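Local coordinates for cell division control protein (Pyrococcus abyssi, PDB 6RPP), which is an intein that probably excises itself from its host MCM helicase precursor by protein splicing, joining the flanking host segments, at residues D114-E117 against G118-I121. The protein carries 2 engineered substitutions. Residues are numbered along the deposited sequence; the frame is centred on the assembly and turned at random. Where two conformers were deposited one is given.
Sequences DLEE and GNKI
Asn119 reaches back across a tight turn and takes the backbone N-H of Glu116 on its side-chain oxygen, with Glu116 N 2.8 Å from Asn119 OD1 and the hydrogen bond nearly straight at 170°. The donor stands well above the carbonyl plane of the Asn119 amide, away from its lone pairs. Backbone answers backbone between the same two residues: Asn119 N gives its hydrogen to Glu116 O at 3.0 Å. Together the two bonds tie both polar groups of the Glu116 main chain to Asn119. The reach depends on chi1 of Asn119, -71°, which sets CG beside its own N and turns the amide back over the turn. Arg110 NH1 is a second donor to OD1 and would probably polarise that carbonyl further. Replacing Asn119 by alanine takes the oxygen away, which would probably leave the Glu116 N-H without this acceptor and remove one from Arg110, while the backbone bond could persist. Gly118 occupies the third position of the turn with phi 99°, where a side chain would jam against Glu117 O. Glu117 lies exposed at the second position. Leu115 CA comes within 3.5 Å of Asn119 OD1, and the buried Leu115 side chain brings CD2 to a loose 4.3 Å from Ile121 CG2; Phe99 touches both Leu115 and Ile121, carrying this apolar patch into the neighbouring strand 98-103. The arrangement is a type II beta turn, Glu116 to Asn119, with glycine in its third place and a side-chain-to-backbone bond added, leading into strand 120-125 of the beta-rich HINT fold of intein splicing domains.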
ATOM      1  N   ASP A 114      -0.807  14.526   5.701  1.00 26.83           N
ATOM      2  CA  ASP A 114      -1.769  15.604   5.448  1.00 29.16           C
ATOM      3  C   ASP A 114      -3.208  15.179   5.755  1.00 27.21           C
ATOM      4  O   ASP A 114      -4.116  16.020   5.683  1.00 31.99           O
ATOM      5  CB  ASP A 114      -1.687  16.047   3.973  1.00 29.59           C
ATOM      6  CG  ASP A 114      -0.309  16.586   3.583  1.00 32.93           C
ATOM      7  OD1 ASP A 114       0.516  16.825   4.484  1.00 43.99           O
ATOM      8  OD2 ASP A 114      -0.050  16.765   2.370  1.00 39.80           O
ATOM      9  N   LEU A 115      -3.425  13.905   6.108  1.00 24.94           N
ATOM     10  CA  LEU A 115      -4.765  13.427   6.458  1.00 22.96           C
ATOM     11  C   LEU A 115      -5.261  14.041   7.750  1.00 29.72           C
ATOM     12  O   LEU A 115      -4.493  14.284   8.693  1.00 30.86           O
ATOM     13  CB  LEU A 115      -4.783  11.923   6.663  1.00 24.14           C
ATOM     14  CG  LEU A 115      -4.610  10.992   5.476  1.00 21.03           C
ATOM     15  CD1 LEU A 115      -4.516   9.580   6.048  1.00 20.64           C
ATOM     16  CD2 LEU A 115      -5.804  11.056   4.600  1.00 24.23           C
ATOM     17  N   GLU A 116      -6.548  14.307   7.774  1.00 26.67           N
ATOM     18  CA  GLU A 116      -7.194  14.819   8.965  0.51 23.46           C
ATOM     19  C   GLU A 116      -8.260  13.824   9.393  1.00 24.97           C
ATOM     20  O   GLU A 116      -8.822  13.105   8.566  1.00 26.73           O
ATOM     21  CB  GLU A 116      -7.822  16.196   8.723  0.51 29.96           C
ATOM     22  CG  GLU A 116      -6.852  17.227   8.133  0.51 35.15           C
ATOM     23  CD  GLU A 116      -5.976  17.915   9.179  0.51 41.65           C
ATOM     24  OE1 GLU A 116      -6.498  18.311  10.248  0.51 45.65           O
ATOM     25  OE2 GLU A 116      -4.761  18.077   8.915  0.51 39.92           O
ATOM     26  N   GLU A 117      -8.543  13.805  10.692  1.00 24.88           N
ATOM     27  CA  GLU A 117      -9.665  13.003  11.149  1.00 23.37           C
ATOM     28  C   GLU A 117     -10.939  13.404  10.431  1.00 28.68           C
ATOM     29  O   GLU A 117     -11.247  14.601  10.302  1.00 30.53           O
ATOM     30  CB  GLU A 117      -9.827  13.142  12.662  1.00 26.52           C
ATOM     31  CG  GLU A 117      -8.547  12.718  13.357  1.00 31.17           C
ATOM     32  CD  GLU A 117      -8.610  12.804  14.875  1.00 37.18           C
ATOM     33  OE1 GLU A 117      -9.700  13.123  15.425  1.00 35.22           O
ATOM     34  OE2 GLU A 117      -7.551  12.536  15.497  1.00 35.76           O
ATOM     35  N   GLY A 118     -11.682  12.388   9.965  1.00 27.04           N
ATOM     36  CA  GLY A 118     -12.895  12.585   9.187  1.00 26.50           C
ATOM     37  C   GLY A 118     -12.706  12.437   7.688  1.00 29.93           C
ATOM     38  O   GLY A 118     -13.699  12.241   6.970  1.00 28.61           O
ATOM     39  N   ASN A 119     -11.472  12.564   7.194  1.00 28.08           N
ATOM     40  CA  ASN A 119     -11.220  12.345   5.771  1.00 23.86           C
ATOM     41  C   ASN A 119     -11.624  10.914   5.434  1.00 25.83           C
ATOM     42  O   ASN A 119     -11.205   9.962   6.106  1.00 26.57           O
ATOM     43  CB  ASN A 119      -9.741  12.540   5.416  1.00 22.64           C
ATOM     44  CG  ASN A 119      -9.251  13.994   5.461  1.00 23.52           C
ATOM     45  OD1 ASN A 119      -8.020  14.165   5.403  1.00 27.48           O
ATOM     46  ND2 ASN A 119     -10.129  15.002   5.520  1.00 29.86           N
ATOM     47  N   LYS A 120     -12.436  10.744   4.400  1.00 24.76           N
ATOM     48  CA  LYS A 120     -12.868   9.388   4.013  1.00 22.02           C
ATOM     49  C   LYS A 120     -11.904   8.734   3.012  1.00 22.89           C
ATOM     50  O   LYS A 120     -11.648   9.274   1.930  1.00 24.63           O
ATOM     51  CB  LYS A 120     -14.283   9.485   3.422  1.00 24.81           C
ATOM     52  CG  LYS A 120     -15.308   9.864   4.470  1.00 32.13           C
ATOM     53  CD  LYS A 120     -16.710   9.902   3.855  1.00 37.79           C
ATOM     54  CE  LYS A 120     -17.753  10.024   4.935  1.00 44.29           C
ATOM     55  NZ  LYS A 120     -19.146  10.003   4.376  1.00 51.37           N
ATOM     56  N   ILE A 121     -11.419   7.526   3.342  1.00 20.30           N
ATOM     57  CA  ILE A 121     -10.484   6.812   2.481  1.00 20.12           C
ATOM     58  C   ILE A 121     -11.155   5.529   2.013  1.00 17.72           C
ATOM     59  O   ILE A 121     -12.136   5.060   2.589  1.00 19.41           O
ATOM     60  CB  ILE A 121      -9.112   6.492   3.147  1.00 16.97           C
ATOM     61  CG1 ILE A 121      -9.266   5.624   4.392  1.00 17.32           C
ATOM     62  CG2 ILE A 121      -8.407   7.843   3.495  1.00 23.32           C
ATOM     63  CD1 ILE A 121      -7.966   4.963   4.820  1.00 18.77           C
TER